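PDB 1V9C: precorrin-8x Methyl Mutase from Thermus thermophilus, which probably catalyses the methyl migration that turns precorrin-8X into hydrogenobyrinate on the route to adenosylcobalamin. Local coordinates for residues B[69-74]-B[90-95]. Numbering follows the deposited sequence.
Sequences ILVDAR and NEVVEL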
# COMPACT_ATOMS: atom_id res chain seq x y z
N ILE B 69 -12.88 7.00 10.45
CA ILE B 69 -11.49 6.92 10.04
C ILE B 69 -11.41 7.74 8.76
O ILE B 69 -12.04 7.42 7.76
CB ILE B 69 -11.09 5.43 9.80
CG1 ILE B 69 -11.15 4.67 11.13
CG2 ILE B 69 -9.70 5.33 9.18
CD1 ILE B 69 -11.19 3.17 10.99
N LEU B 70 -10.66 8.83 8.82
CA LEU B 70 -10.51 9.71 7.67
C LEU B 70 -9.13 9.44 7.09
O LEU B 70 -8.14 9.47 7.81
CB LEU B 70 -10.61 11.18 8.11
CG LEU B 70 -11.71 11.47 9.13
CD1 LEU B 70 -11.68 12.93 9.54
CD2 LEU B 70 -13.04 11.11 8.54
N VAL B 71 -9.08 9.17 5.80
CA VAL B 71 -7.81 8.85 5.19
C VAL B 71 -7.52 9.70 3.97
O VAL B 71 -8.43 10.30 3.38
CB VAL B 71 -7.76 7.33 4.85
CG1 VAL B 71 -7.94 6.53 6.11
CG2 VAL B 71 -8.87 6.95 3.86
N ASP B 72 -6.24 9.75 3.59
CA ASP B 72 -5.77 10.56 2.46
C ASP B 72 -5.50 9.79 1.17
O ASP B 72 -4.83 10.31 0.27
CB ASP B 72 -4.50 11.30 2.87
CG ASP B 72 -3.28 10.40 2.86
OD1 ASP B 72 -3.45 9.17 2.92
OD2 ASP B 72 -2.15 10.94 2.80
N ALA B 73 -6.00 8.56 1.07
CA ALA B 73 -5.80 7.77 -0.14
C ALA B 73 -6.75 6.59 -0.19
O ALA B 73 -7.02 5.95 0.83
CB ALA B 73 -4.35 7.28 -0.24
N ARG B 74 -7.24 6.31 -1.39
CA ARG B 74 -8.16 5.20 -1.61
C ARG B 74 -7.53 3.85 -1.25
O ARG B 74 -8.21 2.98 -0.71
CB ARG B 74 -8.62 5.19 -3.07
CG ARG B 74 -7.48 5.33 -4.05
CD ARG B 74 -7.96 5.92 -5.36
NE ARG B 74 -6.86 6.07 -6.30
CZ ARG B 74 -6.88 6.91 -7.33
NH1 ARG B 74 -7.94 7.68 -7.54
NH2 ARG B 74 -5.83 6.99 -8.13
N ASN B 90 -16.52 1.20 12.23
CA ASN B 90 -15.82 2.47 12.09
C ASN B 90 -15.89 2.93 10.64
O ASN B 90 -15.19 2.39 9.77
CB ASN B 90 -14.36 2.33 12.53
CG ASN B 90 -14.22 1.86 13.96
OD1 ASN B 90 -14.22 0.66 14.23
ND2 ASN B 90 -14.13 2.80 14.89
N GLU B 91 -16.73 3.92 10.38
CA GLU B 91 -16.89 4.44 9.03
C GLU B 91 -15.59 4.98 8.48
O GLU B 91 -14.84 5.64 9.19
CB GLU B 91 -17.94 5.55 8.99
CG GLU B 91 -18.08 6.19 7.62
CD GLU B 91 -19.14 7.30 7.59
OE1 GLU B 91 -19.43 7.81 6.49
OE2 GLU B 91 -19.68 7.65 8.66
N VAL B 92 -15.32 4.70 7.21
CA VAL B 92 -14.12 5.18 6.57
C VAL B 92 -14.48 6.27 5.58
O VAL B 92 -15.38 6.12 4.78
CB VAL B 92 -13.38 4.06 5.78
CG1 VAL B 92 -12.06 4.61 5.26
CG2 VAL B 92 -13.15 2.83 6.66
N VAL B 93 -13.75 7.38 5.63
CA VAL B 93 -14.00 8.46 4.70
C VAL B 93 -12.71 8.87 4.00
O VAL B 93 -11.75 9.30 4.65
CB VAL B 93 -14.62 9.68 5.41
CG1 VAL B 93 -14.73 10.84 4.43
CG2 VAL B 93 -16.00 9.31 5.93
N GLU B 94 -12.70 8.71 2.68
CA GLU B 94 -11.57 9.07 1.85
C GLU B 94 -11.77 10.53 1.42
O GLU B 94 -12.62 10.83 0.57
CB GLU B 94 -11.50 8.13 0.63
CG GLU B 94 -10.79 8.69 -0.60
CD GLU B 94 -9.36 9.13 -0.33
OE1 GLU B 94 -8.69 9.60 -1.28
OE2 GLU B 94 -8.90 9.00 0.82
N LEU B 95 -11.00 11.42 2.01
CA LEU B 95 -11.12 12.85 1.73
C LEU B 95 -10.57 13.38 0.41
O LEU B 95 -11.31 14.01 -0.35
CB LEU B 95 -10.52 13.64 2.90
CG LEU B 95 -11.19 13.43 4.27
CD1 LEU B 95 -10.45 14.21 5.35
CD2 LEU B 95 -12.64 13.88 4.21
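On one face of the sheet, Leu-70 and Val-93 lie side by side and point the same way, Leu-70 CD2 resting 3.8 Å from Val-93 CB, while Leu-95 brings CD1 up to Leu-70 CB; Leu-95 also packs on helix 112-122. The other face carries Ile-69, Val-71 and Val-92, with Val-71 CG2 4.2 Å from Val-92 CG1 and helix 74-79 lying against both valines. Ile-69 reaches obliquely over Asn-90, CD1 to CB 3.6 Å; the amide ND2 of Asn-90 is held by Ala-67 O and Ile-63 O. Between the two strands run four backbone hydrogen bonds, the two shortest, Ile-69 N to Glu-91 O and Val-93 N to Ile-69 O, both 2.7 Å. At the polar edge Glu-94, bent at chi2 (57°), crosses Val-71 at about a right angle and lays its carboxylate beside the start of helix 74-79, OE1 3.6 Å from Arg-74 N. OE2 lies 2.9 Å from Val-71 O, two acceptors that might raise the Glu-94 pKa, though the helix start would tend to offset this. An alanine here removes the carboxylate and would probably loosen the tie between strand 92-94 and helix 74-79. Strand 92-94, outermost in the chain's sheet, thus pairs in parallel with strand 69-71 through a helical crossover, as in doubly wound alpha/beta folds.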